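Local coordinates for protein PrgX (Enterococcus faecalis, PDB 2AWI) that acts as the receptor for the peptide sex pheromone cCF10 and as a repressor that probably binds DNA to regulate conjugation in its host, at residues K3-K9 and V35-S39; D21-M27 and K49-L54; L107-S111 and I151-I155; L81-I85 and G115-I119. The protein carries 1 engineered substitution. All coordinates share one frame; numbering follows the deposited sequence.

The contacts form two groups along a mostly helical chain with no strands. Contacts 1 and 2 lie in the N-terminal helix-turn-helix region, with centres 13 Å apart. Their segments alternate in sequence. L8 packs on F50 and L54, and V35 on M27, so the two share one small core. Contacts 3 and 4 follow later in the chain with alternating segments, contact 4 opening first. Both use helix 107-122, paired with helix 150-159 in contact 3 and with helix 74-87 in contact 4, and their centres are 14 Å apart. About 19 Å separates the nearest atoms of contacts 1 and 3. This is consistent with a probable DNA-binding part and a regulatory part that each have their own packing.

Contact 1: residues K3-K9 and V35-S39; sequences KIGSVLK and VEADS
K3 stands at the N-cap of helix 4-14, and its backbone meets the carboxylate of D38. Its carbonyl O also takes a bond from S6 OG, 3.0 Å away within the same segment. G5 comes next and packs backbone to backbone. G5 CA lies 3.1 Å from V35 O in a CA-H...O contact with 152° at the hydrogen. The bare CA of G5 lets the two backbones come this close. G5 N also gives a weak bond of 2.9 Å to D38 OD2. S6 N reaches D38 OD1 at 3.2 Å and D38 OD2 at 3.4 Å, both weakly, and S6 CB rests beside OD1. L8 CD1 comes only to 4.4 Å from V35 CG1, on the side where L8 also meets L47 and F50 of helix 44-54. K9 crosses E36 at about a right angle. Its CB lies 3.8 Å from E36 OE2, while the carboxylate is held by R12 and Y32. D38 itself sits in a Schellman motif that ends helix 29-36. An acidic group is thus set against the first turn of a helix. The negative charge of D38 is probably eased by the helix start, though each bond is weak.

Contact 2: residues D21-M27 and K49-L54; sequences DLYSGIM and KFSERL
Y23 O is gripped by two backbone donors, I26 N at 2.7 Å and M27 N at 2.9 Å. They tighten the turn after helix 19-23 and set I26 and M27 against helix 44-54. The guanidinium of R53 comes in beside this turn. S24 O lies at its edge, 2.9 Å from R53 NH2, and L22 O lies over one face. The bends at chi2 and chi3 fold the arginine chain back to this place. I26 CD1 also lies against the R53 guanidinium, coming from the opposite direction. It meets the aliphatic part of K49 at CB, 3.6 Å away, and these two side chains run alongside each other with opposite headings. L22 CD1 packs on F50 CB at 3.7 Å and also touches L54. M27, a selenomethionine, meets F50 from the ring edge. Its SE lies 5.2 Å from the ring centroid and 84° off the normal, a Met-aromatic contact. The turn at chi3 (67°) brings M27 CE to 3.4 Å from F50 CZ. Y32 of helix 29-36 makes an edge-to-face contact with F50. L8 of helix 4-14 packs on both F50 and L54. Helix 44-54 thus faces helices 4-14, 19-23 and 29-36.

Contact 3: residues L107-S111 and I151-I155; sequences LQYFS and IDCEI. Engineered in segment 151-155: C153 (natural residue Tyr).
The helical segments 107-111 and 151-155 run nearly parallel, with 21° between their directions and 9.5 Å between their axes. L107 points at the other helix, and its two methyl groups divide the work. CD1 meets I151 CG2 at 3.7 Å, whereas CD2 meets I155 CD1 at 3.8 Å. The side chains of L107 and I155 cross at about a right angle. L107 CD1 also rests against the carboxylate of D152. I151 CD1 reaches S111 CB at 3.8 Å. A chi1 of -176° swings I151 CG1 away from the backbone N, and the turn at chi2 (59°) brings CD1 to S111. F110 meets I155 from the ring edge. I155 CG2 lies in the plane of the ring, and I155 CD1 is 3.7 Å from F110 CD2. The polar link is between S111 OG and E154 OE2, 2.8 Å apart. S111 OG also lies beside N158, and E154 OE2 has a salt bridge to K79 of helix 74-87. D152 is held by the F149 backbone N-H, with Y142 OH and R145 as further partners. The engineered C153 faces helix 184-203. F110 packs on helix 128-142. L15 and G55 of the second subunit touch the contact at L107, Q108 and I151. Helices 74-87 and 128-142 flank the contact, and helix 184-203 packs on the 151-155 side.

Contact 4: residues L81-I85 and G115-I119; sequences LISKI and GYISI
This is apolar packing between two nearly parallel helices, 74-87 and 107-122; segment 115-119 falls in the C-terminal TPR family region. The short segments run at 10° to each other, and their axes come to 10.4 Å. Three isoleucines and a tyrosine carry the contact. I82 reaches across with each of its branches. Its CD1 lies 3.8 Å from G115 CA, a close fit over the bare CA of a glycine. Its CG1 meets Y116 CE1 at 3.9 Å, and its CG2 meets I119 CD1 at 4.1 Å. I82 CG1 is placed anti to the carbonyl carbon (chi1 -76°), which carries the branch toward Y116 and G115. One turn later, I85 points toward the other helix. Its CD1 lies 3.8 Å from Y116 CE2 and 3.6 Å from Y116 OH, and the two side chains cross at about a right angle. The other branch of I85, CG2, comes to 4.1 Å from I119 CD1. That same methyl therefore sits between I82 and I85. L81 stands near the far end of the tyrosine, with CD2 4.3 Å from Y116 OH. Helix 92-102 adds N95 and I99 against Y116, and N95 also meets I85. No hydrogen bond joins the two segments. Methyl groups fit against a ring and a glycine, consistent with a pairing held mainly by burial of apolar surface.

Contact 1: residues K3-K9 and V35-S39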
loop_
_atom_site.group_PDB
_atom_site.type_symbol
_atom_site.label_atom_id
_atom_site.label_comp_id
_atom_site.label_asym_id
_atom_site.label_seq_id
_atom_site.Cartn_x
_atom_site.Cartn_y
_atom_site.Cartn_z
ATOM N N LYS A 3 52.880 -8.554 -11.506
ATOM C CA LYS A 3 53.256 -8.370 -12.905
ATOM C C LYS A 3 52.955 -6.933 -13.333
ATOM O O LYS A 3 52.252 -6.705 -14.320
ATOM C CB LYS A 3 52.466 -9.347 -13.779
ATOM C CG LYS A 3 50.971 -9.323 -13.487
ATOM C CD LYS A 3 50.175 -10.259 -14.382
ATOM C CE LYS A 3 48.696 -10.230 -14.003
ATOM N NZ LYS A 3 47.846 -11.070 -14.898
ATOM N N ILE A 4 53.489 -5.968 -12.589
ATOM C CA ILE A 4 53.263 -4.557 -12.885
ATOM C C ILE A 4 53.831 -4.127 -14.233
ATOM O O ILE A 4 53.155 -3.459 -15.016
ATOM C CB ILE A 4 53.864 -3.648 -11.786
ATOM C CG1 ILE A 4 53.153 -3.892 -10.455
ATOM C CG2 ILE A 4 53.720 -2.198 -12.183
ATOM C CD1 ILE A 4 53.733 -3.106 -9.292
ATOM N N GLY A 5 55.075 -4.505 -14.503
ATOM C CA GLY A 5 55.693 -4.135 -15.762
ATOM C C GLY A 5 54.935 -4.661 -16.965
ATOM O O GLY A 5 54.725 -3.944 -17.944
ATOM N N SER A 6 54.512 -5.918 -16.900
ATOM C CA SER A 6 53.787 -6.506 -18.017
ATOM C C SER A 6 52.452 -5.798 -18.222
ATOM O O SER A 6 51.968 -5.681 -19.351
ATOM C CB SER A 6 53.562 -8.000 -17.785
ATOM O OG SER A 6 52.492 -8.209 -16.892
ATOM N N VAL A 7 51.852 -5.323 -17.135
ATOM C CA VAL A 7 50.588 -4.608 -17.247
ATOM C C VAL A 7 50.838 -3.258 -17.924
ATOM O O VAL A 7 50.045 -2.825 -18.765
ATOM C CB VAL A 7 49.930 -4.399 -15.859
ATOM C CG1 VAL A 7 48.790 -3.392 -15.964
ATOM C CG2 VAL A 7 49.386 -5.737 -15.340
ATOM N N LEU A 8 51.942 -2.601 -17.564
ATOM C CA LEU A 8 52.297 -1.320 -18.174
ATOM C C LEU A 8 52.489 -1.500 -19.685
ATOM O O LEU A 8 52.091 -0.644 -20.479
ATOM C CB LEU A 8 53.585 -0.761 -17.559
ATOM C CG LEU A 8 53.504 -0.221 -16.128
ATOM C CD1 LEU A 8 54.870 0.281 -15.709
ATOM C CD2 LEU A 8 52.480 0.908 -16.043
ATOM N N LYS A 9 53.092 -2.622 -20.079
ATOM C CA LYS A 9 53.316 -2.910 -21.492
ATOM C C LYS A 9 51.982 -3.099 -22.211
ATOM O O LYS A 9 51.741 -2.506 -23.264
ATOM C CB LYS A 9 54.171 -4.166 -21.637
ATOM C CG LYS A 9 54.510 -4.541 -23.066
ATOM C CD LYS A 9 55.478 -5.716 -23.094
ATOM C CE LYS A 9 55.934 -6.035 -24.506
ATOM N NZ LYS A 9 56.925 -7.145 -24.527
ATOM N N VAL A 35 62.003 -2.991 -16.561
ATOM C CA VAL A 35 60.759 -2.803 -15.825
ATOM C C VAL A 35 59.594 -3.513 -16.511
ATOM O O VAL A 35 58.804 -4.176 -15.841
ATOM C CB VAL A 35 60.406 -1.308 -15.688
ATOM C CG1 VAL A 35 58.957 -1.155 -15.255
ATOM C CG2 VAL A 35 61.324 -0.648 -14.668
ATOM N N GLU A 36 59.481 -3.386 -17.835
ATOM C CA GLU A 36 58.378 -4.037 -18.546
ATOM C C GLU A 36 58.573 -5.541 -18.635
ATOM O O GLU A 36 57.626 -6.283 -18.891
ATOM C CB GLU A 36 58.200 -3.472 -19.964
ATOM C CG GLU A 36 57.693 -2.040 -20.030
ATOM C CD GLU A 36 57.092 -1.690 -21.391
ATOM O OE1 GLU A 36 57.579 -2.205 -22.419
ATOM O OE2 GLU A 36 56.138 -0.886 -21.441
ATOM N N ALA A 37 59.805 -5.989 -18.435
ATOM C CA ALA A 37 60.095 -7.413 -18.483
ATOM C C ALA A 37 59.863 -8.003 -17.093
ATOM O O ALA A 37 59.967 -9.212 -16.892
ATOM C CB ALA A 37 61.535 -7.637 -18.924
ATOM N N ASP A 38 59.541 -7.131 -16.142
ATOM C CA ASP A 38 59.291 -7.537 -14.763
ATOM C C ASP A 38 60.562 -8.079 -14.115
ATOM O O ASP A 38 60.514 -9.010 -13.310
ATOM C CB ASP A 38 58.182 -8.599 -14.705
ATOM C CG ASP A 38 56.812 -8.038 -15.067
ATOM O OD1 ASP A 38 56.236 -8.466 -16.091
ATOM O OD2 ASP A 38 56.312 -7.170 -14.319
ATOM N N SER A 39 61.696 -7.483 -14.469
ATOM C CA SER A 39 62.982 -7.902 -13.932
ATOM C C SER A 39 63.687 -6.757 -13.215
ATOM O O SER A 39 64.905 -6.768 -13.035
ATOM C CB SER A 39 63.868 -8.452 -15.054
ATOM O OG SER A 39 64.028 -7.513 -16.102
#

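Contact 2: residues D21-M27 and K49-L54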
loop_
_atom_site.group_PDB
_atom_site.type_symbol
_atom_site.label_atom_id
_atom_site.label_comp_id
_atom_site.label_asym_id
_atom_site.label_seq_id
_atom_site.Cartn_x
_atom_site.Cartn_y
_atom_site.Cartn_z
ATOM N N ASP A 21 57.632 7.585 -24.618
ATOM C CA ASP A 21 56.563 8.386 -24.034
ATOM C C ASP A 21 56.372 8.111 -22.557
ATOM O O ASP A 21 55.815 8.937 -21.835
ATOM C CB ASP A 21 55.246 8.148 -24.774
ATOM C CG ASP A 21 55.308 8.577 -26.235
ATOM O OD1 ASP A 21 55.687 9.739 -26.507
ATOM O OD2 ASP A 21 54.967 7.753 -27.109
ATOM N N LEU A 22 56.844 6.953 -22.111
ATOM C CA LEU A 22 56.727 6.556 -20.714
ATOM C C LEU A 22 57.942 6.880 -19.860
ATOM O O LEU A 22 57.806 7.453 -18.781
ATOM C CB LEU A 22 56.457 5.047 -20.611
ATOM C CG LEU A 22 55.012 4.540 -20.639
ATOM C CD1 LEU A 22 54.339 4.865 -19.320
ATOM C CD2 LEU A 22 54.261 5.162 -21.810
ATOM N N TYR A 23 59.130 6.515 -20.334
ATOM C CA TYR A 23 60.337 6.736 -19.544
ATOM C C TYR A 23 61.063 8.066 -19.689
ATOM O O TYR A 23 61.846 8.427 -18.807
ATOM C CB TYR A 23 61.352 5.601 -19.776
ATOM C CG TYR A 23 62.031 5.611 -21.136
ATOM C CD1 TYR A 23 61.607 4.761 -22.158
ATOM C CD2 TYR A 23 63.103 6.475 -21.398
ATOM C CE1 TYR A 23 62.228 4.767 -23.406
ATOM C CE2 TYR A 23 63.733 6.491 -22.641
ATOM C CZ TYR A 23 63.292 5.633 -23.641
ATOM O OH TYR A 23 63.924 5.632 -24.866
ATOM N N SER A 24 60.823 8.810 -20.768
ATOM C CA SER A 24 61.569 10.056 -20.921
ATOM C C SER A 24 61.324 10.990 -19.745
ATOM O O SER A 24 60.183 11.317 -19.422
ATOM C CB SER A 24 61.249 10.749 -22.263
ATOM O OG SER A 24 59.881 11.154 -22.337
ATOM N N GLY A 25 62.416 11.386 -19.097
ATOM C CA GLY A 25 62.332 12.276 -17.956
ATOM C C GLY A 25 62.189 11.529 -16.647
ATOM O O GLY A 25 62.250 12.128 -15.574
ATOM N N ILE A 26 62.009 10.215 -16.728
ATOM C CA ILE A 26 61.841 9.409 -15.526
ATOM C C ILE A 26 62.947 8.373 -15.321
ATOM O O ILE A 26 63.455 8.217 -14.213
ATOM C CB ILE A 26 60.467 8.699 -15.535
ATOM C CG1 ILE A 26 59.351 9.744 -15.689
ATOM C CG2 ILE A 26 60.286 7.904 -14.252
ATOM C CD1 ILE A 26 57.945 9.167 -15.762
HETATM N N MSE A 27 63.309 7.660 -16.381
HETATM C CA MSE A 27 64.364 6.653 -16.297
HETATM C C MSE A 27 64.928 6.352 -17.676
HETATM O O MSE A 27 64.295 6.638 -18.687
HETATM C CB MSE A 27 63.841 5.360 -15.654
HETATM C CG MSE A 27 62.674 4.695 -16.377
HETATM SE SE MSE A 27 62.162 3.002 -15.542
HETATM C CE MSE A 27 61.474 3.711 -13.857
ATOM N N LYS A 49 53.882 7.948 -11.785
ATOM C CA LYS A 49 54.244 8.764 -12.939
ATOM C C LYS A 49 53.844 8.084 -14.248
ATOM O O LYS A 49 53.239 8.712 -15.119
ATOM C CB LYS A 49 55.747 9.053 -12.946
ATOM C CG LYS A 49 56.154 10.190 -12.028
ATOM C CD LYS A 49 57.662 10.392 -12.028
ATOM C CE LYS A 49 58.070 11.469 -11.028
ATOM N NZ LYS A 49 59.549 11.531 -10.843
ATOM N N PHE A 50 54.162 6.803 -14.394
ATOM C CA PHE A 50 53.793 6.104 -15.624
ATOM C C PHE A 50 52.278 6.094 -15.735
ATOM O O PHE A 50 51.718 6.247 -16.824
ATOM C CB PHE A 50 54.321 4.668 -15.614
ATOM C CG PHE A 50 55.821 4.565 -15.564
ATOM C CD1 PHE A 50 56.623 5.463 -16.260
ATOM C CD2 PHE A 50 56.430 3.532 -14.872
ATOM C CE1 PHE A 50 58.005 5.328 -16.270
ATOM C CE2 PHE A 50 57.815 3.389 -14.875
ATOM C CZ PHE A 50 58.604 4.289 -15.578
ATOM N N SER A 51 51.624 5.922 -14.591
ATOM C CA SER A 51 50.171 5.895 -14.522
ATOM C C SER A 51 49.568 7.168 -15.098
ATOM O O SER A 51 48.608 7.115 -15.867
ATOM C CB SER A 51 49.726 5.725 -13.069
ATOM O OG SER A 51 48.328 5.912 -12.949
ATOM N N GLU A 52 50.130 8.315 -14.723
ATOM C CA GLU A 52 49.632 9.586 -15.223
ATOM C C GLU A 52 49.894 9.707 -16.722
ATOM O O GLU A 52 49.098 10.304 -17.455
ATOM C CB GLU A 52 50.294 10.756 -14.494
ATOM C CG GLU A 52 49.755 12.105 -14.948
ATOM C CD GLU A 52 50.429 13.279 -14.275
ATOM O OE1 GLU A 52 50.022 14.426 -14.558
ATOM O OE2 GLU A 52 51.360 13.059 -13.468
ATOM N N ARG A 53 51.020 9.145 -17.164
ATOM C CA ARG A 53 51.388 9.160 -18.577
ATOM C C ARG A 53 50.370 8.359 -19.383
ATOM O O ARG A 53 49.881 8.825 -20.407
ATOM C CB ARG A 53 52.776 8.542 -18.782
ATOM C CG ARG A 53 53.951 9.354 -18.255
ATOM C CD ARG A 53 54.055 10.687 -18.967
ATOM N NE ARG A 53 55.443 11.109 -19.121
ATOM C CZ ARG A 53 56.275 11.339 -18.114
ATOM N NH1 ARG A 53 55.860 11.188 -16.863
ATOM N NH2 ARG A 53 57.523 11.714 -18.357
ATOM N N LEU A 54 50.053 7.152 -18.920
ATOM C CA LEU A 54 49.092 6.296 -19.613
ATOM C C LEU A 54 47.657 6.827 -19.520
ATOM O O LEU A 54 46.820 6.502 -20.363
ATOM C CB LEU A 54 49.141 4.878 -19.037
ATOM C CG LEU A 54 50.489 4.147 -19.106
ATOM C CD1 LEU A 54 50.433 2.895 -18.246
ATOM C CD2 LEU A 54 50.829 3.799 -20.563
#

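Contact 3: residues L107-S111 and I151-I155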
loop_
_atom_site.group_PDB
_atom_site.type_symbol
_atom_site.label_atom_id
_atom_site.label_comp_id
_atom_site.label_asym_id
_atom_site.label_seq_id
_atom_site.Cartn_x
_atom_site.Cartn_y
_atom_site.Cartn_z
ATOM N N LEU A 107 47.782 -7.932 13.062
ATOM C CA LEU A 107 46.351 -7.712 13.145
ATOM C C LEU A 107 45.635 -8.570 12.107
ATOM O O LEU A 107 44.521 -9.028 12.339
ATOM C CB LEU A 107 46.036 -6.235 12.930
ATOM C CG LEU A 107 46.614 -5.312 14.005
ATOM C CD1 LEU A 107 46.358 -3.865 13.628
ATOM C CD2 LEU A 107 45.992 -5.638 15.360
ATOM N N GLN A 108 46.274 -8.798 10.964
ATOM C CA GLN A 108 45.663 -9.620 9.926
ATOM C C GLN A 108 45.483 -11.038 10.456
ATOM O O GLN A 108 44.376 -11.566 10.464
ATOM C CB GLN A 108 46.531 -9.626 8.665
ATOM C CG GLN A 108 46.517 -8.303 7.918
ATOM C CD GLN A 108 45.177 -8.026 7.251
ATOM O OE1 GLN A 108 44.828 -6.876 6.980
ATOM N NE2 GLN A 108 44.424 -9.086 6.971
ATOM N N TYR A 109 46.572 -11.651 10.913
ATOM C CA TYR A 109 46.497 -13.005 11.458
ATOM C C TYR A 109 45.496 -13.099 12.602
ATOM O O TYR A 109 44.834 -14.123 12.772
ATOM C CB TYR A 109 47.875 -13.479 11.929
ATOM C CG TYR A 109 48.709 -14.070 10.814
ATOM C CD1 TYR A 109 48.334 -15.265 10.201
ATOM C CD2 TYR A 109 49.842 -13.411 10.339
ATOM C CE1 TYR A 109 49.065 -15.789 9.136
ATOM C CE2 TYR A 109 50.581 -13.927 9.274
ATOM C CZ TYR A 109 50.184 -15.113 8.677
ATOM O OH TYR A 109 50.896 -15.611 7.611
ATOM N N PHE A 110 45.372 -12.041 13.394
ATOM C CA PHE A 110 44.402 -12.101 14.473
ATOM C C PHE A 110 43.025 -12.208 13.842
ATOM O O PHE A 110 42.205 -13.027 14.254
ATOM C CB PHE A 110 44.460 -10.858 15.362
ATOM C CG PHE A 110 43.627 -10.980 16.605
ATOM C CD1 PHE A 110 43.865 -12.011 17.509
ATOM C CD2 PHE A 110 42.589 -10.089 16.858
ATOM C CE1 PHE A 110 43.080 -12.156 18.649
ATOM C CE2 PHE A 110 41.796 -10.224 17.997
ATOM C CZ PHE A 110 42.043 -11.260 18.893
ATOM N N SER A 111 42.785 -11.379 12.831
ATOM C CA SER A 111 41.510 -11.375 12.126
ATOM C C SER A 111 41.221 -12.759 11.540
ATOM O O SER A 111 40.093 -13.241 11.596
ATOM C CB SER A 111 41.528 -10.323 11.011
ATOM O OG SER A 111 40.239 -10.173 10.438
ATOM N N ILE A 151 41.802 -2.643 9.390
ATOM C CA ILE A 151 41.856 -3.986 9.955
ATOM C C ILE A 151 41.376 -4.032 11.416
ATOM O O ILE A 151 40.911 -5.078 11.893
ATOM C CB ILE A 151 43.282 -4.565 9.837
ATOM C CG1 ILE A 151 43.312 -6.007 10.338
ATOM C CG2 ILE A 151 44.249 -3.698 10.618
ATOM C CD1 ILE A 151 42.382 -6.942 9.593
ATOM N N ASP A 152 41.484 -2.910 12.126
ATOM C CA ASP A 152 41.015 -2.855 13.509
ATOM C C ASP A 152 39.490 -2.937 13.512
ATOM O O ASP A 152 38.892 -3.624 14.341
ATOM C CB ASP A 152 41.469 -1.562 14.196
ATOM C CG ASP A 152 42.956 -1.549 14.478
ATOM O OD1 ASP A 152 43.441 -2.499 15.129
ATOM O OD2 ASP A 152 43.639 -0.591 14.052
ATOM N N CYS A 153 38.857 -2.235 12.580
ATOM C CA CYS A 153 37.406 -2.279 12.486
ATOM C C CYS A 153 36.944 -3.634 11.949
ATOM O O CYS A 153 35.820 -4.053 12.194
ATOM C CB CYS A 153 36.895 -1.133 11.613
ATOM S SG CYS A 153 36.967 0.470 12.471
ATOM N N GLU A 154 37.819 -4.330 11.231
ATOM C CA GLU A 154 37.467 -5.648 10.715
ATOM C C GLU A 154 37.491 -6.588 11.920
ATOM O O GLU A 154 36.579 -7.391 12.118
ATOM C CB GLU A 154 38.478 -6.109 9.659
ATOM C CG GLU A 154 38.078 -7.385 8.932
ATOM C CD GLU A 154 39.127 -7.845 7.929
ATOM O OE1 GLU A 154 39.540 -7.028 7.067
ATOM O OE2 GLU A 154 39.540 -9.027 7.998
ATOM N N ILE A 155 38.545 -6.474 12.722
ATOM C CA ILE A 155 38.695 -7.288 13.928
ATOM C C ILE A 155 37.484 -7.101 14.846
ATOM O O ILE A 155 36.893 -8.069 15.320
ATOM C CB ILE A 155 39.991 -6.903 14.689
ATOM C CG1 ILE A 155 41.198 -7.545 13.995
ATOM C CG2 ILE A 155 39.890 -7.315 16.150
ATOM C CD1 ILE A 155 42.544 -7.141 14.566
#

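Contact 4: residues L81-I85 and G115-I119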
loop_
_atom_site.group_PDB
_atom_site.type_symbol
_atom_site.label_atom_id
_atom_site.label_comp_id
_atom_site.label_asym_id
_atom_site.label_seq_id
_atom_site.Cartn_x
_atom_site.Cartn_y
_atom_site.Cartn_z
ATOM N N LEU A 81 41.882 -19.344 2.697
ATOM C CA LEU A 81 41.687 -20.698 3.191
ATOM C C LEU A 81 40.453 -20.849 4.083
ATOM O O LEU A 81 39.864 -21.929 4.156
ATOM C CB LEU A 81 42.945 -21.134 3.948
ATOM C CG LEU A 81 43.215 -22.620 4.187
ATOM C CD1 LEU A 81 43.068 -23.391 2.888
ATOM C CD2 LEU A 81 44.629 -22.789 4.744
ATOM N N ILE A 82 40.060 -19.770 4.754
ATOM C CA ILE A 82 38.900 -19.800 5.648
ATOM C C ILE A 82 37.607 -20.256 4.973
ATOM O O ILE A 82 36.855 -21.049 5.539
ATOM C CB ILE A 82 38.657 -18.406 6.297
ATOM C CG1 ILE A 82 39.674 -18.170 7.412
ATOM C CG2 ILE A 82 37.235 -18.305 6.854
ATOM C CD1 ILE A 82 39.531 -16.824 8.074
ATOM N N SER A 83 37.347 -19.748 3.772
ATOM C CA SER A 83 36.135 -20.104 3.037
ATOM C C SER A 83 36.069 -21.602 2.772
ATOM O O SER A 83 35.025 -22.234 2.954
ATOM C CB SER A 83 36.082 -19.349 1.707
ATOM O OG SER A 83 37.152 -19.729 0.857
ATOM N N LYS A 84 37.192 -22.167 2.346
ATOM C CA LYS A 84 37.266 -23.588 2.048
ATOM C C LYS A 84 37.024 -24.423 3.300
ATOM O O LYS A 84 36.266 -25.393 3.265
ATOM C CB LYS A 84 38.633 -23.926 1.447
ATOM C CG LYS A 84 39.065 -22.965 0.344
ATOM C CD LYS A 84 40.278 -23.476 -0.423
ATOM C CE LYS A 84 39.887 -24.545 -1.439
ATOM N NZ LYS A 84 38.970 -24.006 -2.490
ATOM N N ILE A 85 37.663 -24.040 4.403
ATOM C CA ILE A 85 37.515 -24.765 5.662
ATOM C C ILE A 85 36.102 -24.657 6.224
ATOM O O ILE A 85 35.666 -25.521 6.981
ATOM C CB ILE A 85 38.528 -24.266 6.727
ATOM C CG1 ILE A 85 39.955 -24.592 6.279
ATOM C CG2 ILE A 85 38.248 -24.929 8.074
ATOM C CD1 ILE A 85 41.024 -24.199 7.276
ATOM N N GLY A 115 38.461 -15.886 12.538
ATOM C CA GLY A 115 37.732 -16.509 11.450
ATOM C C GLY A 115 37.555 -17.985 11.758
ATOM O O GLY A 115 36.518 -18.584 11.452
ATOM N N TYR A 116 38.576 -18.576 12.368
ATOM C CA TYR A 116 38.523 -19.982 12.747
ATOM C C TYR A 116 37.601 -20.172 13.951
ATOM O O TYR A 116 36.858 -21.151 14.023
ATOM C CB TYR A 116 39.919 -20.505 13.088
ATOM C CG TYR A 116 40.790 -20.802 11.888
ATOM C CD1 TYR A 116 41.224 -19.783 11.039
ATOM C CD2 TYR A 116 41.191 -22.108 11.610
ATOM C CE1 TYR A 116 42.043 -20.061 9.940
ATOM C CE2 TYR A 116 42.006 -22.398 10.519
ATOM C CZ TYR A 116 42.429 -21.374 9.689
ATOM O OH TYR A 116 43.236 -21.674 8.617
ATOM N N ILE A 117 37.647 -19.237 14.894
ATOM C CA ILE A 117 36.798 -19.333 16.077
ATOM C C ILE A 117 35.342 -19.328 15.651
ATOM O O ILE A 117 34.524 -20.077 16.183
ATOM C CB ILE A 117 37.042 -18.159 17.045
ATOM C CG1 ILE A 117 38.478 -18.214 17.566
ATOM C CG2 ILE A 117 36.051 -18.220 18.208
ATOM C CD1 ILE A 117 38.814 -19.492 18.309
ATOM N N SER A 118 35.025 -18.476 14.683
ATOM C CA SER A 118 33.668 -18.369 14.169
ATOM C C SER A 118 33.233 -19.720 13.612
ATOM O O SER A 118 32.156 -20.219 13.934
ATOM C CB SER A 118 33.617 -17.314 13.067
ATOM O OG SER A 118 32.294 -17.141 12.598
ATOM N N ILE A 119 34.082 -20.305 12.773
ATOM C CA ILE A 119 33.804 -21.604 12.165
ATOM C C ILE A 119 33.510 -22.651 13.238
ATOM O O ILE A 119 32.508 -23.359 13.164
ATOM C CB ILE A 119 35.001 -22.084 11.302
ATOM C CG1 ILE A 119 35.089 -21.255 10.016
ATOM C CG2 ILE A 119 34.852 -23.555 10.975
ATOM C CD1 ILE A 119 36.366 -21.478 9.234
#